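Local coordinates for protein CRISPR-associated endoribonuclease Cse3 (Thermus thermophilus, PDB 2Y9H) that acts as an endoribonuclease that processes CRISPR transcripts in adaptive immunity against viruses and plasmids, and retains the crRNA after processing, at residues M5-L10 against V62-T67; I152-F157 against A177-G182; L33-S38 against W73-E78; R51-R56 against R100-A105; L10-A15 against G79-F84. All coordinates share one frame; numbering follows the deposited sequence.

Contact 1: M5-L10 against V62-T67; sequences MWLTKL and VVLVQT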
# COMPACT_ATOMS: atom_id res chain seq x y z
N MET A 5 -2.32 14.13 -8.26
CA MET A 5 -2.06 13.26 -7.13
C MET A 5 -0.96 13.77 -6.21
O MET A 5 -0.21 14.68 -6.58
CB MET A 5 -1.71 11.88 -7.62
CG MET A 5 -2.64 11.37 -8.70
SD MET A 5 -2.19 9.69 -9.13
CE MET A 5 -2.03 8.97 -7.49
N TRP A 6 -0.85 13.19 -5.02
CA TRP A 6 0.14 13.65 -4.05
C TRP A 6 0.92 12.53 -3.38
O TRP A 6 0.37 11.51 -2.99
CB TRP A 6 -0.51 14.54 -3.00
CG TRP A 6 -1.05 15.80 -3.58
CD1 TRP A 6 -2.23 15.97 -4.21
CD2 TRP A 6 -0.39 17.08 -3.60
NE1 TRP A 6 -2.37 17.27 -4.62
CE2 TRP A 6 -1.25 17.98 -4.25
CE3 TRP A 6 0.84 17.55 -3.12
CZ2 TRP A 6 -0.93 19.32 -4.44
CZ3 TRP A 6 1.16 18.89 -3.31
CH2 TRP A 6 0.28 19.75 -3.96
N LEU A 7 2.23 12.74 -3.26
CA LEU A 7 3.08 11.77 -2.59
C LEU A 7 3.75 12.48 -1.46
O LEU A 7 4.24 13.60 -1.62
CB LEU A 7 4.15 11.22 -3.52
CG LEU A 7 3.74 10.00 -4.33
CD1 LEU A 7 3.26 8.92 -3.39
CD2 LEU A 7 2.63 10.41 -5.28
N THR A 8 3.81 11.82 -0.32
CA THR A 8 4.39 12.42 0.86
C THR A 8 5.34 11.44 1.50
O THR A 8 5.02 10.26 1.65
CB THR A 8 3.29 12.82 1.87
OG1 THR A 8 2.35 13.70 1.24
CG2 THR A 8 3.91 13.50 3.10
N LYS A 9 6.51 11.91 1.86
CA LYS A 9 7.42 11.06 2.58
C LYS A 9 7.51 11.50 4.04
O LYS A 9 7.92 12.63 4.35
CB LYS A 9 8.80 11.05 1.93
CG LYS A 9 9.80 10.08 2.57
CD LYS A 9 11.15 10.16 1.88
CE LYS A 9 12.26 9.51 2.70
NZ LYS A 9 13.58 9.61 2.01
N LEU A 10 7.11 10.59 4.92
CA LEU A 10 7.26 10.79 6.35
C LEU A 10 8.43 9.97 6.88
O LEU A 10 8.52 8.78 6.65
CB LEU A 10 5.97 10.44 7.10
CG LEU A 10 4.81 11.41 6.89
CD1 LEU A 10 4.05 11.08 5.63
CD2 LEU A 10 3.88 11.40 8.10
N VAL A 62 10.32 4.79 7.50
CA VAL A 62 9.94 5.75 6.49
C VAL A 62 8.61 5.32 5.94
O VAL A 62 8.42 4.15 5.61
CB VAL A 62 10.96 5.70 5.36
CG1 VAL A 62 10.61 6.67 4.27
CG2 VAL A 62 12.35 5.93 5.91
N VAL A 63 7.66 6.25 5.87
CA VAL A 63 6.30 5.92 5.44
C VAL A 63 5.91 6.72 4.23
O VAL A 63 5.84 7.94 4.27
CB VAL A 63 5.25 6.26 6.51
CG1 VAL A 63 3.82 6.15 5.91
CG2 VAL A 63 5.44 5.40 7.76
N LEU A 64 5.63 6.01 3.15
CA LEU A 64 5.24 6.66 1.92
C LEU A 64 3.72 6.71 1.84
O LEU A 64 3.01 5.75 2.17
CB LEU A 64 5.84 5.89 0.75
CG LEU A 64 5.60 6.45 -0.65
CD1 LEU A 64 5.81 7.95 -0.63
CD2 LEU A 64 6.51 5.78 -1.68
N VAL A 65 3.21 7.85 1.39
CA VAL A 65 1.78 8.07 1.40
C VAL A 65 1.36 8.74 0.13
O VAL A 65 1.98 9.71 -0.31
CB VAL A 65 1.37 9.02 2.54
CG1 VAL A 65 -0.14 9.18 2.55
CG2 VAL A 65 1.88 8.51 3.87
N GLN A 66 0.29 8.21 -0.45
CA GLN A 66 -0.32 8.82 -1.61
C GLN A 66 -1.74 9.29 -1.31
O GLN A 66 -2.50 8.58 -0.64
CB GLN A 66 -0.34 7.83 -2.76
CG GLN A 66 -1.17 8.24 -3.96
CD GLN A 66 -0.92 7.30 -5.12
OE1 GLN A 66 -1.85 6.75 -5.72
NE2 GLN A 66 0.36 7.10 -5.42
N THR A 67 -2.07 10.48 -1.80
CA THR A 67 -3.40 11.03 -1.68
C THR A 67 -3.84 11.63 -3.01
O THR A 67 -3.04 12.21 -3.74
CB THR A 67 -3.42 12.15 -0.65
OG1 THR A 67 -2.34 13.05 -0.91
CG2 THR A 67 -3.26 11.57 0.73

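Contact 2: I152-F157 against A177-G182; sequences ILQDTF and AVLFEG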
# COMPACT_ATOMS: atom_id res chain seq x y z
N ILE A 152 8.98 -11.81 -5.22
CA ILE A 152 8.39 -11.60 -3.91
C ILE A 152 9.49 -11.32 -2.89
O ILE A 152 10.14 -12.25 -2.40
CB ILE A 152 7.51 -12.80 -3.50
CG1 ILE A 152 6.26 -12.84 -4.38
CG2 ILE A 152 7.18 -12.76 -2.00
CD1 ILE A 152 5.37 -14.05 -4.15
N LEU A 153 9.69 -10.04 -2.58
CA LEU A 153 10.76 -9.61 -1.68
C LEU A 153 10.48 -10.03 -0.25
O LEU A 153 11.40 -10.29 0.51
CB LEU A 153 10.95 -8.10 -1.74
CG LEU A 153 11.61 -7.49 -2.98
CD1 LEU A 153 11.58 -5.96 -2.92
CD2 LEU A 153 13.04 -7.99 -3.13
N GLN A 154 9.21 -10.07 0.13
CA GLN A 154 8.86 -10.60 1.44
C GLN A 154 7.43 -11.07 1.52
O GLN A 154 6.57 -10.63 0.76
CB GLN A 154 9.16 -9.59 2.56
CG GLN A 154 8.33 -8.32 2.54
CD GLN A 154 8.57 -7.45 3.77
OE1 GLN A 154 7.69 -6.69 4.20
NE2 GLN A 154 9.76 -7.56 4.35
N ASP A 155 7.20 -11.99 2.45
CA ASP A 155 5.89 -12.58 2.67
C ASP A 155 5.72 -12.75 4.17
O ASP A 155 6.10 -13.78 4.73
CB ASP A 155 5.82 -13.94 1.99
CG ASP A 155 4.41 -14.44 1.82
OD1 ASP A 155 3.58 -14.24 2.74
OD2 ASP A 155 4.13 -15.05 0.76
N THR A 156 5.15 -11.75 4.83
CA THR A 156 4.99 -11.83 6.26
C THR A 156 3.53 -11.67 6.69
O THR A 156 2.65 -11.45 5.86
CB THR A 156 5.86 -10.78 6.97
OG1 THR A 156 6.12 -11.24 8.30
CG2 THR A 156 5.15 -9.42 7.02
N PHE A 157 3.29 -11.80 7.99
CA PHE A 157 1.98 -11.51 8.54
C PHE A 157 1.94 -10.14 9.20
O PHE A 157 2.88 -9.74 9.89
CB PHE A 157 1.55 -12.57 9.55
CG PHE A 157 0.93 -13.77 8.92
CD1 PHE A 157 -0.25 -13.66 8.20
CD2 PHE A 157 1.52 -15.02 9.05
CE1 PHE A 157 -0.83 -14.77 7.60
CE2 PHE A 157 0.94 -16.14 8.46
CZ PHE A 157 -0.23 -16.01 7.74
N ALA A 177 0.81 -10.23 4.25
CA ALA A 177 1.31 -9.11 3.47
C ALA A 177 2.47 -9.54 2.57
O ALA A 177 3.48 -10.10 3.01
CB ALA A 177 1.74 -7.98 4.39
N VAL A 178 2.30 -9.26 1.29
CA VAL A 178 3.24 -9.73 0.29
C VAL A 178 3.85 -8.56 -0.46
O VAL A 178 3.16 -7.91 -1.23
CB VAL A 178 2.52 -10.62 -0.72
CG1 VAL A 178 3.48 -11.02 -1.86
CG2 VAL A 178 1.88 -11.84 -0.01
N LEU A 179 5.13 -8.31 -0.24
CA LEU A 179 5.85 -7.28 -1.00
C LEU A 179 6.37 -7.81 -2.34
O LEU A 179 7.34 -8.56 -2.40
CB LEU A 179 7.01 -6.72 -0.19
CG LEU A 179 7.80 -5.58 -0.85
CD1 LEU A 179 6.83 -4.50 -1.28
CD2 LEU A 179 8.85 -5.02 0.10
N PHE A 180 5.69 -7.41 -3.41
CA PHE A 180 6.13 -7.67 -4.77
C PHE A 180 7.01 -6.55 -5.28
O PHE A 180 6.71 -5.37 -5.06
CB PHE A 180 4.92 -7.74 -5.71
CG PHE A 180 3.95 -8.84 -5.39
CD1 PHE A 180 4.19 -10.15 -5.78
CD2 PHE A 180 2.76 -8.56 -4.72
CE1 PHE A 180 3.28 -11.16 -5.49
CE2 PHE A 180 1.85 -9.56 -4.44
CZ PHE A 180 2.11 -10.86 -4.83
N GLU A 181 8.07 -6.90 -5.99
CA GLU A 181 8.87 -5.92 -6.74
C GLU A 181 9.11 -6.49 -8.16
O GLU A 181 9.23 -7.70 -8.35
CB GLU A 181 10.18 -5.63 -6.00
CG GLU A 181 10.91 -4.34 -6.40
CD GLU A 181 12.41 -4.37 -6.07
OE1 GLU A 181 12.86 -5.36 -5.45
OE2 GLU A 181 13.14 -3.42 -6.42
N GLY A 182 9.15 -5.63 -9.17
CA GLY A 182 9.28 -6.12 -10.53
C GLY A 182 9.24 -5.02 -11.58
O GLY A 182 9.55 -3.86 -11.31

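Contact 3: L33-S38 against W73-E78; sequences LSKAVS and WSVLDE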
# COMPACT_ATOMS: atom_id res chain seq x y z
N LEU A 33 -2.54 9.31 9.83
CA LEU A 33 -2.48 9.74 8.43
C LEU A 33 -3.78 10.38 7.95
O LEU A 33 -3.77 11.49 7.42
CB LEU A 33 -2.05 8.59 7.50
CG LEU A 33 -0.66 8.02 7.82
CD1 LEU A 33 -0.33 6.82 6.95
CD2 LEU A 33 0.42 9.10 7.73
N SER A 34 -4.89 9.70 8.17
CA SER A 34 -6.19 10.20 7.74
C SER A 34 -6.44 11.65 8.14
O SER A 34 -7.27 12.35 7.55
CB SER A 34 -7.30 9.32 8.30
OG SER A 34 -7.44 8.14 7.54
N LYS A 35 -5.73 12.11 9.16
CA LYS A 35 -5.97 13.46 9.66
C LYS A 35 -5.28 14.52 8.77
O LYS A 35 -5.32 15.71 9.05
CB LYS A 35 -5.51 13.53 11.12
CG LYS A 35 -5.76 14.83 11.82
CD LYS A 35 -4.80 14.99 13.00
CE LYS A 35 -5.32 14.34 14.27
NZ LYS A 35 -4.43 14.68 15.42
N ALA A 36 -4.64 14.09 7.70
CA ALA A 36 -3.98 15.07 6.85
C ALA A 36 -4.87 15.40 5.66
O ALA A 36 -4.68 16.42 4.99
CB ALA A 36 -2.62 14.60 6.40
N VAL A 37 -5.86 14.54 5.44
CA VAL A 37 -6.78 14.71 4.35
C VAL A 37 -8.23 14.55 4.76
O VAL A 37 -9.03 14.09 4.00
CB VAL A 37 -6.44 13.74 3.18
CG1 VAL A 37 -5.08 14.06 2.60
CG2 VAL A 37 -6.47 12.34 3.62
N SER A 38 -8.50 14.88 6.03
CA SER A 38 -9.79 14.71 6.72
C SER A 38 -11.02 15.05 5.90
O SER A 38 -11.88 14.20 5.66
CB SER A 38 -9.87 15.58 7.98
OG SER A 38 -8.94 15.19 8.96
N TRP A 73 0.07 18.36 6.59
CA TRP A 73 0.80 17.62 7.61
C TRP A 73 1.10 18.49 8.82
O TRP A 73 1.81 18.07 9.75
CB TRP A 73 2.09 17.03 7.02
CG TRP A 73 1.79 16.15 5.85
CD1 TRP A 73 1.99 16.43 4.53
CD2 TRP A 73 1.20 14.85 5.90
NE1 TRP A 73 1.56 15.39 3.75
CE2 TRP A 73 1.08 14.40 4.57
CE3 TRP A 73 0.77 14.02 6.94
CZ2 TRP A 73 0.54 13.16 4.25
CZ3 TRP A 73 0.23 12.78 6.62
CH2 TRP A 73 0.13 12.37 5.29
N SER A 74 0.57 19.70 8.82
CA SER A 74 0.66 20.53 10.00
C SER A 74 -0.24 19.95 11.08
O SER A 74 -0.18 20.36 12.24
CB SER A 74 0.30 21.99 9.70
OG SER A 74 -1.05 22.10 9.30
N VAL A 75 -1.07 18.98 10.71
CA VAL A 75 -1.89 18.29 11.70
C VAL A 75 -1.07 17.35 12.58
O VAL A 75 -1.49 16.99 13.67
CB VAL A 75 -3.04 17.52 11.05
CG1 VAL A 75 -3.99 18.49 10.38
CG2 VAL A 75 -2.50 16.54 10.06
N LEU A 76 0.10 16.98 12.09
CA LEU A 76 1.03 16.14 12.84
C LEU A 76 1.53 16.79 14.10
O LEU A 76 1.85 17.98 14.12
CB LEU A 76 2.25 15.83 11.98
CG LEU A 76 1.96 15.13 10.67
CD1 LEU A 76 3.27 14.65 10.09
CD2 LEU A 76 1.00 13.98 10.95
N ASP A 77 1.65 16.00 15.16
CA ASP A 77 2.31 16.47 16.36
C ASP A 77 3.79 16.56 16.03
O ASP A 77 4.32 15.72 15.31
CB ASP A 77 2.09 15.49 17.53
CG ASP A 77 0.62 15.06 17.69
OD1 ASP A 77 -0.30 15.90 17.56
OD2 ASP A 77 0.39 13.87 17.96
N GLU A 78 4.48 17.58 16.53
CA GLU A 78 5.94 17.55 16.43
C GLU A 78 6.49 17.29 17.81
O GLU A 78 6.00 17.86 18.79
CB GLU A 78 6.51 18.83 15.83
CG GLU A 78 6.44 18.86 14.30
CD GLU A 78 6.95 17.56 13.67
OE1 GLU A 78 8.10 17.17 13.97
OE2 GLU A 78 6.20 16.93 12.88

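Contact 4: R51-R56 against R100-A105; sequences RLEPAR and RFRLRA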
# COMPACT_ATOMS: atom_id res chain seq x y z
N ARG A 51 2.50 3.03 2.30
CA ARG A 51 3.31 1.86 2.54
C ARG A 51 4.39 2.20 3.54
O ARG A 51 4.95 3.30 3.51
CB ARG A 51 3.89 1.27 1.25
CG ARG A 51 4.79 0.04 1.47
CD ARG A 51 5.38 -0.50 0.15
NE ARG A 51 6.29 0.47 -0.47
CZ ARG A 51 6.03 1.13 -1.59
NH1 ARG A 51 4.91 0.93 -2.26
NH2 ARG A 51 6.92 1.99 -2.06
N LEU A 52 4.64 1.28 4.46
CA LEU A 52 5.73 1.44 5.41
C LEU A 52 6.91 0.69 4.85
O LEU A 52 6.89 -0.52 4.77
CB LEU A 52 5.38 0.85 6.76
CG LEU A 52 6.65 0.52 7.53
CD1 LEU A 52 7.50 1.77 7.64
CD2 LEU A 52 6.36 -0.05 8.91
N GLU A 53 7.94 1.43 4.46
CA GLU A 53 9.12 0.87 3.82
C GLU A 53 9.94 -0.05 4.71
O GLU A 53 10.12 0.20 5.91
CB GLU A 53 10.02 2.00 3.34
CG GLU A 53 9.40 2.84 2.25
CD GLU A 53 9.33 2.10 0.95
OE1 GLU A 53 9.13 0.87 0.97
OE2 GLU A 53 9.49 2.75 -0.09
N PRO A 54 10.45 -1.12 4.10
CA PRO A 54 11.28 -2.11 4.78
C PRO A 54 12.58 -1.43 5.23
O PRO A 54 13.09 -0.60 4.49
CB PRO A 54 11.52 -3.15 3.69
CG PRO A 54 11.41 -2.40 2.42
CD PRO A 54 10.37 -1.35 2.65
N ALA A 55 13.07 -1.75 6.42
CA ALA A 55 14.15 -0.96 7.02
C ALA A 55 15.50 -1.31 6.42
O ALA A 55 15.74 -2.46 6.06
CB ALA A 55 14.19 -1.15 8.51
N ARG A 56 16.37 -0.32 6.30
CA ARG A 56 17.74 -0.58 5.88
C ARG A 56 18.64 -0.56 7.11
O ARG A 56 19.81 -0.20 7.04
CB ARG A 56 18.21 0.47 4.89
CG ARG A 56 18.49 1.81 5.53
CD ARG A 56 18.95 2.83 4.51
NE ARG A 56 19.21 4.12 5.14
CZ ARG A 56 19.33 5.26 4.48
NH1 ARG A 56 19.20 5.27 3.16
NH2 ARG A 56 19.57 6.39 5.13
N ARG A 100 9.39 0.26 -13.22
CA ARG A 100 9.55 -0.58 -12.04
C ARG A 100 8.38 -0.32 -11.06
O ARG A 100 7.76 0.74 -11.08
CB ARG A 100 10.91 -0.37 -11.39
CG ARG A 100 12.07 -0.95 -12.21
CD ARG A 100 13.44 -0.70 -11.59
NE ARG A 100 13.71 0.73 -11.47
CZ ARG A 100 13.50 1.44 -10.36
NH1 ARG A 100 13.04 0.86 -9.26
NH2 ARG A 100 13.77 2.74 -10.34
N PHE A 101 8.06 -1.30 -10.23
CA PHE A 101 6.94 -1.15 -9.34
C PHE A 101 7.22 -1.81 -8.01
O PHE A 101 8.01 -2.76 -7.92
CB PHE A 101 5.68 -1.75 -9.94
CG PHE A 101 5.64 -3.24 -9.88
CD1 PHE A 101 5.21 -3.89 -8.73
CD2 PHE A 101 6.06 -4.00 -10.96
CE1 PHE A 101 5.19 -5.26 -8.67
CE2 PHE A 101 6.05 -5.38 -10.91
CZ PHE A 101 5.61 -6.01 -9.76
N ARG A 102 6.56 -1.31 -6.99
CA ARG A 102 6.61 -1.92 -5.68
C ARG A 102 5.19 -1.90 -5.09
O ARG A 102 4.50 -0.88 -5.11
CB ARG A 102 7.62 -1.20 -4.79
CG ARG A 102 7.60 -1.59 -3.32
CD ARG A 102 8.80 -1.02 -2.60
NE ARG A 102 10.03 -1.55 -3.18
CZ ARG A 102 11.08 -1.93 -2.46
NH1 ARG A 102 11.04 -1.83 -1.13
NH2 ARG A 102 12.15 -2.41 -3.07
N LEU A 103 4.76 -3.07 -4.62
CA LEU A 103 3.41 -3.24 -4.09
C LEU A 103 3.41 -4.18 -2.91
O LEU A 103 3.80 -5.34 -3.03
CB LEU A 103 2.50 -3.81 -5.16
CG LEU A 103 1.05 -4.04 -4.74
CD1 LEU A 103 0.43 -2.76 -4.14
CD2 LEU A 103 0.20 -4.55 -5.91
N ARG A 104 2.99 -3.67 -1.76
CA ARG A 104 2.68 -4.51 -0.61
C ARG A 104 1.20 -4.77 -0.72
O ARG A 104 0.41 -3.83 -0.78
CB ARG A 104 3.03 -3.80 0.70
CG ARG A 104 3.27 -4.75 1.88
CD ARG A 104 4.29 -4.13 2.81
NE ARG A 104 3.99 -4.32 4.21
CZ ARG A 104 4.26 -5.43 4.88
NH1 ARG A 104 4.82 -6.46 4.26
NH2 ARG A 104 3.95 -5.51 6.16
N ALA A 105 0.82 -6.04 -0.78
CA ALA A 105 -0.57 -6.39 -1.01
C ALA A 105 -1.02 -7.65 -0.28
O ALA A 105 -0.24 -8.33 0.38
CB ALA A 105 -0.84 -6.52 -2.50
O HOH W 1 2.63 -1.37 4.84

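Contact 5: L10-A15 against G79-F84; sequences LVLNPA and GYAQVF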
# COMPACT_ATOMS: atom_id res chain seq x y z
N LEU A 10 7.11 10.59 4.92
CA LEU A 10 7.26 10.79 6.35
C LEU A 10 8.43 9.97 6.88
O LEU A 10 8.52 8.78 6.65
CB LEU A 10 5.97 10.44 7.10
CG LEU A 10 4.81 11.41 6.89
CD1 LEU A 10 4.05 11.08 5.63
CD2 LEU A 10 3.88 11.40 8.10
N VAL A 11 9.34 10.62 7.58
CA VAL A 11 10.36 9.85 8.25
C VAL A 11 9.99 9.94 9.70
O VAL A 11 10.03 11.01 10.31
CB VAL A 11 11.77 10.39 7.99
CG1 VAL A 11 12.78 9.37 8.42
CG2 VAL A 11 11.95 10.70 6.53
N LEU A 12 9.58 8.81 10.26
CA LEU A 12 9.05 8.82 11.61
C LEU A 12 10.15 8.84 12.67
O LEU A 12 11.18 8.19 12.53
CB LEU A 12 8.07 7.67 11.81
CG LEU A 12 6.64 8.06 11.44
CD1 LEU A 12 6.55 8.48 9.98
CD2 LEU A 12 5.66 6.94 11.75
N ASN A 13 9.91 9.59 13.74
CA ASN A 13 10.84 9.69 14.86
C ASN A 13 10.62 8.53 15.85
O ASN A 13 9.59 8.48 16.51
CB ASN A 13 10.63 11.04 15.54
CG ASN A 13 11.47 11.21 16.78
OD1 ASN A 13 12.11 10.28 17.26
ND2 ASN A 13 11.47 12.43 17.31
N PRO A 14 11.58 7.60 15.94
CA PRO A 14 11.42 6.43 16.80
C PRO A 14 11.47 6.83 18.26
O PRO A 14 11.27 5.98 19.12
CB PRO A 14 12.65 5.56 16.48
CG PRO A 14 13.33 6.22 15.29
CD PRO A 14 12.92 7.65 15.32
N ALA A 15 11.77 8.10 18.52
CA ALA A 15 11.68 8.65 19.87
C ALA A 15 10.26 9.10 20.20
O ALA A 15 9.91 9.27 21.36
CB ALA A 15 12.66 9.82 20.06
N GLY A 79 7.52 16.45 17.91
CA GLY A 79 8.24 15.95 16.74
C GLY A 79 7.92 14.53 16.30
O GLY A 79 8.63 13.57 16.61
N TYR A 80 6.83 14.41 15.55
CA TYR A 80 6.40 13.14 15.01
C TYR A 80 7.35 12.68 13.91
O TYR A 80 7.96 11.61 13.99
CB TYR A 80 5.02 13.30 14.42
CG TYR A 80 4.41 12.03 13.93
CD1 TYR A 80 4.00 11.04 14.81
CD2 TYR A 80 4.22 11.82 12.57
CE1 TYR A 80 3.41 9.87 14.36
CE2 TYR A 80 3.64 10.66 12.11
CZ TYR A 80 3.24 9.69 13.00
OH TYR A 80 2.66 8.55 12.52
N ALA A 81 7.46 13.49 12.87
CA ALA A 81 8.26 13.07 11.74
C ALA A 81 8.90 14.23 11.01
O ALA A 81 8.31 15.30 10.87
CB ALA A 81 7.40 12.27 10.77
N GLN A 82 10.13 14.01 10.55
CA GLN A 82 10.70 14.88 9.54
C GLN A 82 9.91 14.58 8.30
O GLN A 82 9.85 13.43 7.86
CB GLN A 82 12.17 14.57 9.32
CG GLN A 82 12.76 15.19 8.06
CD GLN A 82 14.26 14.96 7.94
OE1 GLN A 82 14.73 13.82 7.88
NE2 GLN A 82 15.02 16.05 7.93
N VAL A 83 9.28 15.60 7.75
CA VAL A 83 8.43 15.44 6.59
C VAL A 83 8.80 16.50 5.58
O VAL A 83 8.86 17.67 5.90
CB VAL A 83 6.96 15.65 6.95
CG1 VAL A 83 6.06 15.46 5.73
CG2 VAL A 83 6.57 14.72 8.09
N PHE A 84 9.05 16.11 4.35
CA PHE A 84 9.35 17.11 3.35
C PHE A 84 8.09 17.47 2.61
O PHE A 84 7.17 16.65 2.50
CB PHE A 84 10.45 16.63 2.42
CG PHE A 84 11.77 16.49 3.09
CD1 PHE A 84 12.62 17.59 3.20
CD2 PHE A 84 12.16 15.28 3.65
CE1 PHE A 84 13.84 17.48 3.84
CE2 PHE A 84 13.37 15.15 4.29
CZ PHE A 84 14.22 16.26 4.39

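Contact 1: M5-L10 against V62-T67
Leu7 and Leu64 meet where two antiparallel strands run side by side, their axes 4.7 Å apart and their directions 161° apart. Leu7 CD1 settles into a shallow hollow on the partner strand, 3.9 Å from Leu64 CD1 and 3.8 Å from Gln66 CB, with the Leu7 and Gln66 side chains leaving the sheet in the same direction. Leu64 answers by laying its own CD1 over Thr8 O, 3.3 Å away. At the end of this face Lys9, stretched out with CG anti to the backbone N (chi1 -175°), crosses Val62 and rests CE on Val62 CG1 at 3.6 Å. The other face carries Trp6, Thr8, Leu10, Val63, Val65 and Thr67. There Leu10 reaches diagonally past its direct partner Val63, and its CD1 fits against Val65 CG2, 3.8 Å away. Thr67 OG1 sits 3.2 Å from Trp6 CB, while its hydrogen bond goes to Thr69 O, just beyond the strand. The backbones are joined by six hydrogen bonds, two for each of the pairs Trp6-Thr67, Thr8-Val65 and Leu10-Val63; the Val63 N to Leu10 O bond is nearly straight at 171°. The chemistry is therefore divided: polar backbone atoms hold the register in the plane of the sheet, and mainly apolar branches interlock above and below it, joining the two central strands of a four-stranded ferredoxin-like sheet.

Contact 2: I152-F157 against A177-G182
The Phe180 ring meets Ile152 obliquely, Ile152 CG1 lying 3.6 Å from Phe180 CE1 while the two side chains run alongside each other. Over one face of the ring, displaced toward its rim, stands Val178 CG1, which also meets Ile152 CG2 at 4.1 Å; Leu130 and Lys126 of helix 123-136 pack on the phenyl group as well. The second flat group on this side of the sheet is the Asp155 carboxylate. It lies beside Val178 CG2, 4.0 Å from Asp155 OD2, and the same oxygen forms a salt bridge with Lys126. These residues belong to the long antiparallel hairpin of strands 139-162 and 172-186, part of the second ferredoxin-like sheet, and the pairing is interrupted by a classic beta bulge that sets two residues, Leu153 and Gln154, opposite the single Leu179. Leu153 N donates to Leu179 O at 2.8 Å, whereas Gln154 N reaches the same oxygen only weakly. The bulge shifts the register by one residue and turns Leu153 toward the other strand, where its CB comes 4.1 Å from Leu179 CG. Gln154 CG sits between its own backbone N and carbonyl carbon (chi1 65°), a torsion that presses CG onto Leu179 CB at 3.4 Å. Beyond the bulge regular pairing resumes: Leu179 N donates to Gln154 O, and two bonds link Thr156 with Ala177, the shorter from Ala177 N to Thr156 O at 2.7 Å.

Contact 3: L33-S38 against W73-E78
Ala36 lays its methyl over one face of the Trp73 indole, a CH-pi contact with CB 3.5 Å from the centroid of the six-membered ring and 18° off its normal. Leu33 joins from a more slanting direction, CD2 reaching Trp73 CZ3 at 3.8 Å, and the far end of the indole is thus held between a helix end and the turn that follows. The indole has CG anti to its carbonyl carbon (chi1 -57°), which swings the ring back toward Ala36 although CB sets off the other way; Trp73 NE1 makes a weak hydrogen bond to Thr8 OG1. Val75 supplies the neighbouring bump. Its CG2 touches Ala36 CB at 4.1 Å, and its CB meets Lys35 CD at 3.6 Å as the lysine chain slides past in the opposite direction. Ala36 is placed by the type I turn from Ser34 to Val37 and by the bond from Ala36 N to Leu33 O. The arrangement fits a ferredoxin-like domain in which helix 26-34 packs beside the connection between strands 62-67 and 81-89, a connection that holds the short 3-10 segment 73-75 and probably stands in for the second helix of the fold.

Contact 4: R51-R56 against R100-A105
A salt-bridge network of Arg51, Glu53 and Arg102 spans the joint between the two ferredoxin-like sheets. Glu53 is the acid that both arginines share. The Arg51 guanidinium is laid flat against the aliphatic part of Arg102: Arg102 CG stands over the middle of the group, 3.6 Å from Arg51 CZ. The two side chains cross at about a right angle, with guanidinium planes 61° apart, so the arginines touch through plane and methylene and do not stack. The Arg51 chain is extended to CD and then bends at chi3 (65°), bringing NE to Glu53. Arg51 NE donates to Glu53 OE1 at 3.2 Å with an almost straight N-H...O angle of 176°; the donor lies above the carboxylate plane, while the oxygen lies in the guanidinium plane. A weaker bond joins Arg51 NH2 to Glu53 OE2. Glu53 OE1 also forms a long salt bridge with Arg102 NH1, 3.9 Å away, and would thereby offset charge on both arginines. Pro54 CG meets the edge of the Arg102 guanidinium, 3.6 Å from NH1. Further along, Arg51 CD touches Arg104 CB at 4.1 Å, and a water links the strands weakly, accepting from Leu52 N and Arg104 NE. Ser212 adds a hydrogen bond to Arg102 O and a weak one with Arg51 NH2. This is a polar interdomain joint in the tandem ferredoxin-like architecture of Cas6-type endoribonucleases.

Contact 5: L10-A15 against G79-F84
Asn13 and Tyr80 are joined through the backbone, Asn13 N donating to Tyr80 O at 2.8 Å. A second main-chain bond runs from Val11 N to Gln82 O at 2.9 Å, and the Asn13 side chain adds a weak one from ND2 to the carbonyl oxygen of Gly79, a residue preceded by a cis peptide bond. Apolar contacts gather on the face of Leu10, Leu12, Ala81 and Val83. Leu12 lies alongside Tyr80, its CD2 3.9 Å from Tyr80 CZ, while its CD1 reaches Ala81 CB at 4.0 Å. Leu10 CG rests beside Val83 CG2 at 3.9 Å, and its CD2 approaches the tyrosine ring at the edge, 4.1 Å from CE2. The phenol has CG anti to the backbone N (chi1 -175°), which carries its hydroxyl past Leu12 to a hydrogen bond with Asp22 OD2. Strands 5-12 and 81-89 thus pair antiparallel at one border of the first sheet, with Tyr80 and Leu12 wedged under helices 17-24 and 26-34.

Contacts 1 and 5 share Leu10 of strand 5-12, flanked by strands 62-67 and 81-89. Contact 3 packs over this sheet: Trp73 CH2 lies 4.1 Å from Leu10 CD1, and Leu76 bridges Leu10 and Val83. Strand 49-52 extends the sheet by pairing with 62-67, so contact 4 leads from contact 1 to the second sheet, where 98-110 pairs with the 172-186 strand of contact 2. Contacts 1 and 2 have centres about 20 Å apart. The bound nucleic acid comes within about 6 Å (nearest atoms) of contact 3 and about 7 Å of contact 2. The Leu33 side chain is about 11 Å from that of Tyr27, inferred to stabilise the transition state.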